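Local coordinates for SusD superfamily protein (Bacteroides thetaiotaomicron VPI-5482, PDB 3HDX), which probably binds polysaccharide at the outer membrane as a SusD-like lipoprotein, for uptake of glycans, at residues Ser16-Val21 / Ala112-Leu117; Phe144-Arg149 / Asn468-Gln473; Ser336-Ile341 / Phe354-Val359; Glu382-Leu387 / Val399-Asp404. All blocks are in the same frame, centred on the assembly; numbering follows the deposited sequence. Where two conformers were deposited one is given.

Contact 1 (Ser16-Val21 / Ala112-Leu117)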
loop_
_atom_site.group_PDB
_atom_site.type_symbol
_atom_site.label_atom_id
_atom_site.label_comp_id
_atom_site.label_asym_id
_atom_site.label_seq_id
_atom_site.Cartn_x
_atom_site.Cartn_y
_atom_site.Cartn_z
ATOM N N SER A 16 8.317 1.656 23.415
ATOM C CA SER A 16 9.255 0.867 22.623
ATOM C C SER A 16 8.561 -0.294 21.877
ATOM O O SER A 16 8.814 -0.518 20.693
ATOM C CB SER A 16 10.412 0.375 23.510
ATOM O OG SER A 16 11.290 -0.417 22.721
ATOM N N ALA A 17 7.658 -0.982 22.569
ATOM C CA ALA A 17 6.916 -2.098 21.979
ATOM C C ALA A 17 6.000 -1.612 20.852
ATOM O O ALA A 17 5.895 -2.258 19.805
ATOM C CB ALA A 17 6.113 -2.876 23.049
ATOM N N LEU A 18 5.326 -0.483 21.065
ATOM C CA LEU A 18 4.425 0.076 20.036
ATOM C C LEU A 18 5.256 0.398 18.785
ATOM O O LEU A 18 4.905 0.010 17.653
ATOM C CB LEU A 18 3.721 1.361 20.540
ATOM C CG LEU A 18 2.867 2.091 19.506
ATOM C CD1 LEU A 18 1.733 1.181 18.996
ATOM C CD2 LEU A 18 2.355 3.456 20.083
HETATM N N MSE A 19 6.374 1.117 18.984
HETATM C CA MSE A 19 7.243 1.476 17.840
HETATM C C MSE A 19 7.767 0.198 17.154
HETATM O O MSE A 19 7.923 0.169 15.919
HETATM C CB MSE A 19 8.356 2.446 18.255
HETATM C CG MSE A 19 7.814 3.790 18.823
HETATM SE SE MSE A 19 6.434 4.680 17.770
HETATM C CE MSE A 19 5.648 5.762 19.149
ATOM N N GLY A 20 7.964 -0.876 17.929
ATOM C CA GLY A 20 8.360 -2.147 17.373
ATOM C C GLY A 20 7.325 -2.767 16.450
ATOM O O GLY A 20 7.695 -3.368 15.446
ATOM N N VAL A 21 6.027 -2.642 16.790
ATOM C CA VAL A 21 4.964 -3.173 15.910
ATOM C C VAL A 21 4.976 -2.396 14.565
ATOM O O VAL A 21 4.879 -3.008 13.487
ATOM C CB VAL A 21 3.577 -3.164 16.568
ATOM C CG1 VAL A 21 2.543 -3.791 15.627
ATOM C CG2 VAL A 21 3.615 -3.929 17.924
ATOM N N ALA A 112 -5.423 0.563 19.972
ATOM C CA ALA A 112 -6.105 0.790 18.696
ATOM C C ALA A 112 -5.115 0.740 17.509
ATOM O O ALA A 112 -5.430 0.173 16.458
ATOM C CB ALA A 112 -6.902 2.090 18.738
ATOM N N GLN A 113 -3.923 1.309 17.694
ATOM C CA GLN A 113 -2.887 1.279 16.666
ATOM C C GLN A 113 -2.439 -0.129 16.366
ATOM O O GLN A 113 -2.384 -0.504 15.184
ATOM C CB GLN A 113 -1.711 2.159 17.027
ATOM C CG GLN A 113 -2.020 3.657 16.977
ATOM C CD GLN A 113 -0.941 4.472 17.628
ATOM O OE1 GLN A 113 0.091 4.784 17.015
ATOM N NE2 GLN A 113 -1.188 4.856 18.892
ATOM N N VAL A 114 -2.081 -0.900 17.415
ATOM C CA VAL A 114 -1.579 -2.265 17.163
ATOM C C VAL A 114 -2.699 -3.141 16.577
ATOM O O VAL A 114 -2.448 -3.975 15.708
ATOM C CB VAL A 114 -0.873 -2.926 18.369
ATOM C CG1 VAL A 114 0.299 -2.041 18.802
ATOM C CG2 VAL A 114 -1.825 -3.209 19.485
ATOM N N ARG A 115 -3.929 -2.941 17.035
ATOM C CA ARG A 115 -5.073 -3.680 16.507
ATOM C C ARG A 115 -5.208 -3.384 15.000
ATOM O O ARG A 115 -5.450 -4.312 14.204
ATOM C CB ARG A 115 -6.370 -3.281 17.237
ATOM C CG ARG A 115 -7.564 -4.061 16.838
ATOM C CD ARG A 115 -8.822 -3.588 17.477
ATOM N NE ARG A 115 -8.910 -3.743 18.905
ATOM C CZ ARG A 115 -9.347 -4.800 19.571
ATOM N NH1 ARG A 115 -9.549 -5.959 18.975
ATOM N NH2 ARG A 115 -9.478 -4.718 20.904
ATOM N N ALA A 116 -5.109 -2.107 14.630
ATOM C CA ALA A 116 -5.222 -1.703 13.225
ATOM C C ALA A 116 -4.052 -2.243 12.383
ATOM O O ALA A 116 -4.260 -2.652 11.235
ATOM C CB ALA A 116 -5.332 -0.158 13.112
ATOM N N LEU A 117 -2.840 -2.228 12.942
ATOM C CA LEU A 117 -1.685 -2.754 12.236
ATOM C C LEU A 117 -1.830 -4.255 11.976
ATOM O O LEU A 117 -1.476 -4.752 10.901
ATOM C CB LEU A 117 -0.382 -2.416 12.970
ATOM C CG LEU A 117 0.050 -0.947 12.962
ATOM C CD1 LEU A 117 1.123 -0.674 14.042
ATOM C CD2 LEU A 117 0.602 -0.541 11.599
#
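Apolar side chains carry most of this contact, and Val114 is its centre. With CG1 anti to the carbonyl carbon (chi1 -58°), Val114 presents that methyl to two residues of 16-21. Leu18 CD1 touches Val114 CG1 at 3.5 Å, a close methyl-to-methyl meeting in which the side chains cross obliquely. Val21 CG2 approaches the same methyl, Val114 CG1, at 3.9 Å, and here the two valines cross at about a right angle. The other branch, Val21 CG1, stands anti to the backbone N and meets Leu117 CD1 at 3.8 Å. The two methyls of Val21 thus touch residues about one turn apart on the facing helix. Both helices, 11-30 and 104-129, belong to the largely helical SusD fold. They run nearly parallel here, with an angle of 21° between their directions and the segment axes 10.2 Å apart. Phe88 of helix 76-91 touches Val114 and also Ala17, so a third helix lies against the pair.

The mixed part of the contact is Leu18 with Gln113. Leu18 CD2 lies 4.0 Å from Gln113 NE2, and the side chains cross at about a right angle. The buried amide keeps its polar partners despite the methyl beside it. Gln113 OE1 is hydrogen-bonded to Tyr22 OH. Gln113 NE2 is hydrogen-bonded to Tyr181 OH and Tyr109 O, and Tyr181 also touches Leu18.

Contact 2 (Phe144-Arg149 / Asn468-Gln473)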
loop_
_atom_site.group_PDB
_atom_site.type_symbol
_atom_site.label_atom_id
_atom_site.label_comp_id
_atom_site.label_asym_id
_atom_site.label_seq_id
_atom_site.Cartn_x
_atom_site.Cartn_y
_atom_site.Cartn_z
ATOM N N PHE A 144 4.477 -22.221 15.673
ATOM C CA PHE A 144 3.342 -21.629 14.966
ATOM C C PHE A 144 2.134 -22.514 15.241
ATOM O O PHE A 144 2.264 -23.759 15.259
ATOM C CB PHE A 144 3.624 -21.525 13.473
ATOM C CG PHE A 144 2.599 -20.726 12.750
ATOM C CD1 PHE A 144 2.627 -19.346 12.842
ATOM C CD2 PHE A 144 1.584 -21.360 12.017
ATOM C CE1 PHE A 144 1.624 -18.564 12.201
ATOM C CE2 PHE A 144 0.595 -20.607 11.348
ATOM C CZ PHE A 144 0.620 -19.196 11.441
ATOM N N PRO A 145 0.937 -21.906 15.480
ATOM C CA PRO A 145 -0.227 -22.760 15.752
ATOM C C PRO A 145 -0.498 -23.810 14.676
ATOM O O PRO A 145 -0.372 -23.503 13.484
ATOM C CB PRO A 145 -1.396 -21.749 15.821
ATOM C CG PRO A 145 -0.714 -20.480 16.319
ATOM C CD PRO A 145 0.612 -20.471 15.623
ATOM N N SER A 146 -0.870 -25.025 15.114
ATOM C CA SER A 146 -1.182 -26.128 14.200
ATOM C C SER A 146 -2.625 -25.974 13.741
ATOM O O SER A 146 -3.594 -26.349 14.444
ATOM C CB SER A 146 -0.976 -27.493 14.837
ATOM O OG SER A 146 -1.294 -28.500 13.904
HETATM N N MSE A 147 -2.773 -25.396 12.547
HETATM C CA MSE A 147 -4.076 -25.116 11.964
HETATM C C MSE A 147 -3.923 -24.933 10.460
HETATM O O MSE A 147 -2.825 -24.589 9.994
HETATM C CB MSE A 147 -4.665 -23.830 12.616
HETATM C CG MSE A 147 -3.888 -22.556 12.309
HETATM SE SE MSE A 147 -4.746 -20.934 12.863
HETATM C CE MSE A 147 -6.348 -21.115 11.876
ATOM N N PRO A 148 -5.009 -25.120 9.703
ATOM C CA PRO A 148 -4.937 -24.913 8.290
ATOM C C PRO A 148 -5.004 -23.409 7.930
ATOM O O PRO A 148 -5.215 -22.523 8.769
ATOM C CB PRO A 148 -6.158 -25.665 7.780
ATOM C CG PRO A 148 -7.154 -25.458 8.884
ATOM C CD PRO A 148 -6.371 -25.529 10.123
ATOM N N ARG A 149 -4.827 -23.161 6.658
ATOM C CA ARG A 149 -5.116 -21.847 6.092
ATOM C C ARG A 149 -6.621 -21.612 6.273
ATOM O O ARG A 149 -7.448 -22.543 6.116
ATOM C CB ARG A 149 -4.718 -21.824 4.616
ATOM C CG ARG A 149 -3.228 -22.040 4.417
ATOM C CD ARG A 149 -2.847 -22.271 2.990
ATOM N NE ARG A 149 -3.046 -21.059 2.205
ATOM C CZ ARG A 149 -3.006 -20.986 0.886
ATOM N NH1 ARG A 149 -2.766 -22.074 0.131
ATOM N NH2 ARG A 149 -3.273 -19.822 0.311
ATOM N N ASN A 468 4.742 -27.045 9.003
ATOM C CA ASN A 468 3.327 -26.957 9.436
ATOM C C ASN A 468 2.452 -27.805 8.500
ATOM O O ASN A 468 1.922 -27.306 7.500
ATOM C CB ASN A 468 2.881 -25.468 9.406
ATOM C CG ASN A 468 3.851 -24.520 10.141
ATOM O OD1 ASN A 468 3.914 -24.533 11.365
ATOM N ND2 ASN A 468 4.603 -23.669 9.375
ATOM N N SER A 469 2.284 -29.091 8.845
ATOM C CA SER A 469 1.627 -30.067 7.970
ATOM C C SER A 469 0.168 -29.763 7.600
ATOM O O SER A 469 -0.325 -30.304 6.608
ATOM C CB SER A 469 1.715 -31.509 8.556
ATOM O OG SER A 469 0.953 -31.593 9.740
ATOM N N GLN A 470 -0.524 -28.898 8.351
ATOM C CA GLN A 470 -1.914 -28.581 7.980
ATOM C C GLN A 470 -1.994 -27.498 6.912
ATOM O O GLN A 470 -3.085 -27.265 6.415
ATOM C CB GLN A 470 -2.729 -28.136 9.195
ATOM C CG GLN A 470 -2.893 -29.244 10.253
ATOM C CD GLN A 470 -4.148 -29.002 11.078
ATOM O OE1 GLN A 470 -5.270 -29.000 10.546
ATOM N NE2 GLN A 470 -3.970 -28.782 12.342
ATOM N N ILE A 471 -0.862 -26.852 6.582
ATOM C CA ILE A 471 -0.820 -25.776 5.573
ATOM C C ILE A 471 -0.689 -26.398 4.191
ATOM O O ILE A 471 0.284 -27.095 3.927
ATOM C CB ILE A 471 0.373 -24.840 5.804
ATOM C CG1 ILE A 471 0.264 -24.179 7.179
ATOM C CG2 ILE A 471 0.456 -23.729 4.721
ATOM C CD1 ILE A 471 -0.990 -23.357 7.322
ATOM N N GLU A 472 -1.670 -26.151 3.325
ATOM C CA GLU A 472 -1.735 -26.700 1.962
ATOM C C GLU A 472 -1.266 -25.665 0.943
ATOM O O GLU A 472 -1.544 -24.475 1.059
ATOM C CB GLU A 472 -3.185 -27.113 1.627
ATOM C CG GLU A 472 -3.380 -27.873 0.293
ATOM C CD GLU A 472 -4.849 -28.059 -0.097
ATOM O OE1 GLU A 472 -5.744 -27.403 0.505
ATOM O OE2 GLU A 472 -5.100 -28.853 -1.023
ATOM N N GLN A 473 -0.565 -26.128 -0.078
ATOM C CA GLN A 473 -0.125 -25.243 -1.125
ATOM C C GLN A 473 -1.329 -24.782 -1.941
ATOM O O GLN A 473 -2.357 -25.472 -2.033
ATOM C CB GLN A 473 0.857 -25.995 -2.040
ATOM C CG GLN A 473 1.464 -25.197 -3.189
ATOM C CD GLN A 473 2.169 -23.966 -2.706
ATOM O OE1 GLN A 473 1.544 -22.883 -2.582
ATOM N NE2 GLN A 473 3.432 -24.135 -2.303
HETATM O O HOH W 1 2.238 -25.646 13.126
HETATM O O HOH W 2 -4.193 -25.300 4.680
#
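Two direct hydrogen bonds and two bridging waters join these surface loops. In the conformer described, Gln470 NE2 donates to Ser146 OG at 3.1 Å. The bond is nearly straight, 166° at the hydrogen, and the serine oxygen lies almost in the amide plane. The second direct bond runs from Arg149 NH1 to Glu472 O, at 2.8 Å. Here the acceptor sits at the guanidinium edge and the donor lies in the carbonyl plane. A bend at chi3 (68°) turns the arginine tip to this position. Arg149 NH2 is hydrogen-bonded to Asp131 O, so at least two backbone carbonyls hold the guanidinium.

One water is hydrogen-bonded to both Phe144 O and Asn468 OD1. The amide nitrogen of Asn468 is bonded to Ile464 O, back in helix 462-467. The other water accepts from Arg149 N and from Glu472 N, and donates to Gln470 O at 2.8 Å. It thus ties together three backbone groups of the two loops. Gln470 O also receives a CA-H contact from Pro148 CA, at 3.5 Å.

Apolar contact is smaller: Ile471 CD1 packs 3.9 Å from Arg149 CG and also touches Met147 O. At the other end, the Phe144 ring packs edge-to-face with Tyr79 and Tyr139.

On the 468-473 side, Ile471 N donates to Asn468 O and closes a type I beta turn. A turn leaving helix 462-467 is thereby fastened to an irregular loop between helices 104-129 and 152-169, joining the C-terminal part of this SusD-family protein to its N-terminal part.

Contact 3 (Ser336-Ile341 / Phe354-Val359)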
loop_
_atom_site.group_PDB
_atom_site.type_symbol
_atom_site.label_atom_id
_atom_site.label_comp_id
_atom_site.label_asym_id
_atom_site.label_seq_id
_atom_site.Cartn_x
_atom_site.Cartn_y
_atom_site.Cartn_z
ATOM N N SER A 336 12.279 8.086 -12.193
ATOM C CA SER A 336 12.817 8.924 -11.140
ATOM C C SER A 336 11.761 9.565 -10.245
ATOM O O SER A 336 12.093 10.403 -9.407
ATOM C CB SER A 336 13.687 10.006 -11.810
ATOM O OG SER A 336 12.915 10.767 -12.719
ATOM N N LYS A 337 10.494 9.154 -10.384
ATOM C CA LYS A 337 9.403 9.710 -9.580
ATOM C C LYS A 337 9.749 9.764 -8.086
ATOM O O LYS A 337 9.510 10.764 -7.426
ATOM C CB LYS A 337 8.143 8.873 -9.784
ATOM C CG LYS A 337 6.951 9.291 -8.979
ATOM C CD LYS A 337 5.837 8.293 -9.108
ATOM C CE LYS A 337 4.641 8.668 -8.232
ATOM N NZ LYS A 337 3.403 7.821 -8.489
ATOM N N ILE A 338 10.237 8.636 -7.580
ATOM C CA ILE A 338 10.564 8.429 -6.167
ATOM C C ILE A 338 12.094 8.430 -6.093
ATOM O O ILE A 338 12.774 7.564 -6.690
ATOM C CB ILE A 338 9.923 7.125 -5.612
ATOM C CG1 ILE A 338 8.408 7.119 -5.896
ATOM C CG2 ILE A 338 10.278 6.975 -4.128
ATOM C CD1 ILE A 338 7.616 5.985 -5.280
ATOM N N LYS A 339 12.631 9.406 -5.375
ATOM C CA LYS A 339 14.097 9.682 -5.360
ATOM C C LYS A 339 14.567 10.364 -4.054
ATOM O O LYS A 339 15.098 11.493 -4.032
ATOM C CB LYS A 339 14.478 10.474 -6.625
ATOM C CG LYS A 339 13.690 11.739 -6.857
ATOM C CD LYS A 339 14.182 12.523 -8.088
ATOM C CE LYS A 339 13.323 13.719 -8.356
ATOM N NZ LYS A 339 11.925 13.307 -8.687
ATOM N N ILE A 340 14.325 9.659 -2.954
ATOM C CA ILE A 340 14.658 10.140 -1.606
ATOM C C ILE A 340 16.049 9.558 -1.282
ATOM O O ILE A 340 16.201 8.454 -0.737
ATOM C CB ILE A 340 13.588 9.750 -0.581
ATOM C CG1 ILE A 340 12.181 10.115 -1.071
ATOM C CG2 ILE A 340 13.875 10.444 0.730
ATOM C CD1 ILE A 340 11.974 11.602 -1.494
ATOM N N ILE A 341 17.079 10.303 -1.688
ATOM C CA ILE A 341 18.476 9.808 -1.629
ATOM C C ILE A 341 19.244 10.444 -0.465
ATOM O O ILE A 341 19.338 11.663 -0.416
ATOM C CB ILE A 341 19.197 10.085 -2.971
ATOM C CG1 ILE A 341 18.426 9.502 -4.171
ATOM C CG2 ILE A 341 20.668 9.510 -2.944
ATOM C CD1 ILE A 341 18.935 9.985 -5.555
ATOM N N PHE A 354 18.727 5.053 0.695
ATOM C CA PHE A 354 17.491 5.749 0.411
ATOM C C PHE A 354 16.639 5.917 1.658
ATOM O O PHE A 354 16.726 5.112 2.575
ATOM C CB PHE A 354 16.724 4.961 -0.645
ATOM C CG PHE A 354 17.539 4.679 -1.854
ATOM C CD1 PHE A 354 17.937 5.740 -2.668
ATOM C CD2 PHE A 354 17.993 3.372 -2.151
ATOM C CE1 PHE A 354 18.755 5.508 -3.791
ATOM C CE2 PHE A 354 18.785 3.139 -3.270
ATOM C CZ PHE A 354 19.181 4.202 -4.091
ATOM N N GLY A 355 15.818 6.964 1.667
ATOM C CA GLY A 355 14.950 7.300 2.799
ATOM C C GLY A 355 13.464 7.342 2.496
ATOM O O GLY A 355 12.701 7.822 3.316
ATOM N N SER A 356 13.051 6.876 1.317
ATOM C CA SER A 356 11.662 6.964 0.913
ATOM C C SER A 356 10.699 6.163 1.775
ATOM O O SER A 356 10.963 5.001 2.110
ATOM C CB SER A 356 11.490 6.485 -0.527
ATOM O OG SER A 356 12.119 5.249 -0.744
ATOM N N SER A 357 9.585 6.802 2.101
ATOM C CA SER A 357 8.504 6.150 2.820
ATOM C C SER A 357 7.696 5.298 1.852
ATOM O O SER A 357 7.566 5.625 0.659
ATOM C CB SER A 357 7.511 7.169 3.397
ATOM O OG SER A 357 8.061 8.015 4.377
ATOM N N ILE A 358 7.157 4.211 2.391
ATOM C CA ILE A 358 6.084 3.484 1.737
ATOM C C ILE A 358 4.811 4.335 1.907
ATOM O O ILE A 358 4.491 4.791 3.031
ATOM C CB ILE A 358 5.886 2.090 2.354
ATOM C CG1 ILE A 358 7.081 1.190 2.097
ATOM C CG2 ILE A 358 4.566 1.445 1.836
ATOM C CD1 ILE A 358 7.123 -0.020 3.010
ATOM N N VAL A 359 4.117 4.589 0.795
ATOM C CA VAL A 359 2.844 5.309 0.820
ATOM C C VAL A 359 1.775 4.336 0.371
ATOM O O VAL A 359 1.612 4.063 -0.824
ATOM C CB VAL A 359 2.851 6.562 -0.023
ATOM C CG1 VAL A 359 1.452 7.229 0.004
ATOM C CG2 VAL A 359 4.001 7.534 0.439
#
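Ile340 and Gly355 share the one hydrogen bond between these segments. Gly355 N donates to Ile340 O at 2.9 Å with an angle of 164°. The donor stands above the carbonyl plane. Phe354 CA makes a CA-H...O contact with the same oxygen, Ile340 O, at 3.2 Å. Together they mark a single beta bridge, in which Ile341 pairs with Phe354. Ile341 CG1 then lies alongside the Phe354 ring, 4.0 Å from CE1 at its edge.

Ile340 also packs with its side chain. CG1, anti to the carbonyl carbon, meets Ser356 CB at 3.7 Å, while CG2 lies against Gly355 C. Ile338 CG2 also touches Ser356 CB. An alanine in place of Ile340 would lose both branches and would probably loosen the packing on Gly355 and Ser356.

Glu277 stands in the next shell, with OE2 hydrogen-bonded to Ile340 N and OE1 to Ser356 OG, so one carboxylate grips both segments. His275 ND1 is a second partner of Ser356 OG, and helix 276-280, which carries Glu277, packs on Ile338 and Phe354. Phe247 touches Ile338 and Ile340, and strand 358-361 continues from here to pair antiparallel with strand 259-261.

Contact 4 (Glu382-Leu387 / Val399-Asp404)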
loop_
_atom_site.group_PDB
_atom_site.type_symbol
_atom_site.label_atom_id
_atom_site.label_comp_id
_atom_site.label_asym_id
_atom_site.label_seq_id
_atom_site.Cartn_x
_atom_site.Cartn_y
_atom_site.Cartn_z
ATOM N N GLU A 382 -21.809 10.351 -11.324
ATOM C CA GLU A 382 -21.168 10.847 -10.113
ATOM C C GLU A 382 -19.660 10.517 -10.059
ATOM O O GLU A 382 -18.873 11.294 -9.521
ATOM C CB GLU A 382 -21.884 10.274 -8.890
ATOM C CG GLU A 382 -23.358 10.705 -8.767
ATOM C CD GLU A 382 -24.080 9.907 -7.714
ATOM O OE1 GLU A 382 -23.617 10.033 -6.571
ATOM O OE2 GLU A 382 -25.021 9.133 -8.027
ATOM N N ALA A 383 -19.249 9.385 -10.640
ATOM C CA ALA A 383 -17.847 8.995 -10.649
ATOM C C ALA A 383 -16.964 10.000 -11.382
ATOM O O ALA A 383 -15.803 10.240 -10.995
ATOM C CB ALA A 383 -17.695 7.610 -11.292
ATOM N N VAL A 384 -17.523 10.597 -12.442
ATOM C CA VAL A 384 -16.760 11.507 -13.302
ATOM C C VAL A 384 -16.204 12.683 -12.538
ATOM O O VAL A 384 -15.048 13.059 -12.769
ATOM C CB VAL A 384 -17.603 11.965 -14.549
ATOM C CG1 VAL A 384 -16.913 13.094 -15.310
ATOM C CG2 VAL A 384 -17.890 10.772 -15.481
ATOM N N SER A 385 -16.985 13.256 -11.607
ATOM C CA SER A 385 -16.466 14.410 -10.852
ATOM C C SER A 385 -15.201 14.047 -10.061
ATOM O O SER A 385 -14.271 14.816 -10.033
ATOM C CB SER A 385 -17.505 15.027 -9.920
ATOM O OG SER A 385 -17.827 14.151 -8.879
ATOM N N TYR A 386 -15.149 12.843 -9.501
ATOM C CA TYR A 386 -13.978 12.388 -8.721
ATOM C C TYR A 386 -12.764 12.125 -9.632
ATOM O O TYR A 386 -11.653 12.488 -9.298
ATOM C CB TYR A 386 -14.349 11.191 -7.842
ATOM C CG TYR A 386 -15.424 11.621 -6.866
ATOM C CD1 TYR A 386 -15.125 12.500 -5.842
ATOM C CD2 TYR A 386 -16.736 11.168 -6.997
ATOM C CE1 TYR A 386 -16.136 12.960 -4.944
ATOM C CE2 TYR A 386 -17.724 11.587 -6.140
ATOM C CZ TYR A 386 -17.426 12.485 -5.114
ATOM O OH TYR A 386 -18.474 12.895 -4.304
ATOM N N LEU A 387 -12.999 11.487 -10.764
ATOM C CA LEU A 387 -11.961 11.298 -11.780
ATOM C C LEU A 387 -11.375 12.654 -12.184
ATOM O O LEU A 387 -10.149 12.817 -12.245
ATOM C CB LEU A 387 -12.536 10.601 -13.019
ATOM C CG LEU A 387 -11.544 10.367 -14.171
ATOM C CD1 LEU A 387 -10.272 9.599 -13.722
ATOM C CD2 LEU A 387 -12.208 9.681 -15.368
ATOM N N VAL A 399 -13.232 15.626 -18.298
ATOM C CA VAL A 399 -13.994 14.752 -19.146
ATOM C C VAL A 399 -15.456 14.731 -18.715
ATOM O O VAL A 399 -15.794 15.140 -17.611
ATOM C CB VAL A 399 -13.423 13.321 -19.221
ATOM C CG1 VAL A 399 -12.031 13.340 -19.925
ATOM C CG2 VAL A 399 -13.350 12.674 -17.791
ATOM N N SER A 400 -16.306 14.282 -19.638
ATOM C CA SER A 400 -17.731 14.138 -19.358
ATOM C C SER A 400 -18.208 12.778 -19.838
ATOM O O SER A 400 -17.736 12.211 -20.838
ATOM C CB SER A 400 -18.534 15.291 -19.949
ATOM O OG SER A 400 -18.476 15.225 -21.346
ATOM N N PHE A 401 -19.177 12.234 -19.112
ATOM C CA PHE A 401 -19.643 10.870 -19.370
ATOM C C PHE A 401 -20.196 10.659 -20.802
ATOM O O PHE A 401 -19.816 9.684 -21.465
ATOM C CB PHE A 401 -20.628 10.450 -18.252
ATOM C CG PHE A 401 -20.963 8.984 -18.212
ATOM C CD1 PHE A 401 -19.980 7.995 -18.397
ATOM C CD2 PHE A 401 -22.262 8.561 -17.895
ATOM C CE1 PHE A 401 -20.293 6.647 -18.335
ATOM C CE2 PHE A 401 -22.558 7.173 -17.786
ATOM C CZ PHE A 401 -21.578 6.237 -18.007
ATOM N N LYS A 402 -21.038 11.587 -21.280
ATOM C CA LYS A 402 -21.608 11.427 -22.633
ATOM C C LYS A 402 -20.619 11.698 -23.744
ATOM O O LYS A 402 -20.360 10.822 -24.588
ATOM C CB LYS A 402 -22.872 12.285 -22.797
ATOM C CG LYS A 402 -23.573 12.097 -24.117
ATOM C CD LYS A 402 -24.867 12.927 -24.136
ATOM C CE LYS A 402 -25.474 12.962 -25.525
ATOM N NZ LYS A 402 -25.683 11.605 -26.148
ATOM N N LYS A 403 -20.013 12.877 -23.715
ATOM C CA LYS A 403 -19.079 13.293 -24.778
ATOM C C LYS A 403 -17.856 12.398 -24.895
ATOM O O LYS A 403 -17.458 12.046 -26.018
ATOM C CB LYS A 403 -18.638 14.742 -24.573
ATOM C CG LYS A 403 -17.775 15.342 -25.686
ATOM C CD LYS A 403 -17.334 16.751 -25.319
ATOM C CE LYS A 403 -16.434 16.686 -24.089
ATOM N NZ LYS A 403 -15.946 18.002 -23.611
ATOM N N ASP A 404 -17.269 12.023 -23.746
ATOM C CA ASP A 404 -15.997 11.259 -23.762
ATOM C C ASP A 404 -16.109 9.755 -23.608
ATOM O O ASP A 404 -15.179 9.033 -24.029
ATOM C CB ASP A 404 -15.051 11.856 -22.734
ATOM C CG ASP A 404 -14.785 13.300 -23.006
ATOM O OD1 ASP A 404 -14.412 13.591 -24.165
ATOM O OD2 ASP A 404 -14.886 14.151 -22.121
#
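Val384 has chi1 of 170°, so CG1 stands anti to the backbone N and CG2 anti to the carbonyl carbon. The two methyls therefore reach different parts of 399-404. Leu387, one turn later, also has CG anti to the backbone N (chi1 179°). The unit is a helix-loop-helix: helix 380-391 is followed by a loop and the short helix 401-405, within the helical SusD fold.

Val384 CG1 presses on the backbone, 3.3 Å from Val399 O. Val384 CG2 takes the other direction and meets Phe401 CB at 3.9 Å, with the side chains crossing obliquely. Leu387 CD2 touches Val399 CG2 at 4.0 Å. That valine methyl occupies the crowded position between its own backbone N and carbonyl carbon. An alanine at Val384 would remove both splayed methyls and would probably weaken the hold of helix 380-391 on the start of the short helix.

Leu412 of helix 409-423 touches Val384, Leu387 and Phe401, so one residue of a third helix closes over the small apolar cluster. The loop is also fixed by a polar bond, between Val399 N and Asn388 OD1.

Ser400 is the N-cap residue of helix 401-405. Asp404 N donates to Ser400 O in the first turn. The side chain of Asp404 folds back on the same residue, and its OD1 forms a salt bridge with Arg397. Its other oxygen, Asp404 OD2, accepts from Ser400 N at 2.9 Å through its anti lone pair.

The four contacts are spread over one mostly helical chain, and no two of them touch. Contact 1 closes first along the sequence and pairs helices 11-30 and 104-129. Contact 2 begins in the loop after helix 104-129, with its centre about 26 Å from that of contact 1. Its partner comes more than 300 residues later, so contacts 3 and 4 are nested inside the loop it closes. Those two follow in series, their centres about 33 Å apart. Contacts 2 and 4 are the farthest apart, about 48 Å between centres, on opposite sides of the chain's centre. Contact 2 alone ties the N-terminal and C-terminal parts of the chain together, while the others hold each part locally.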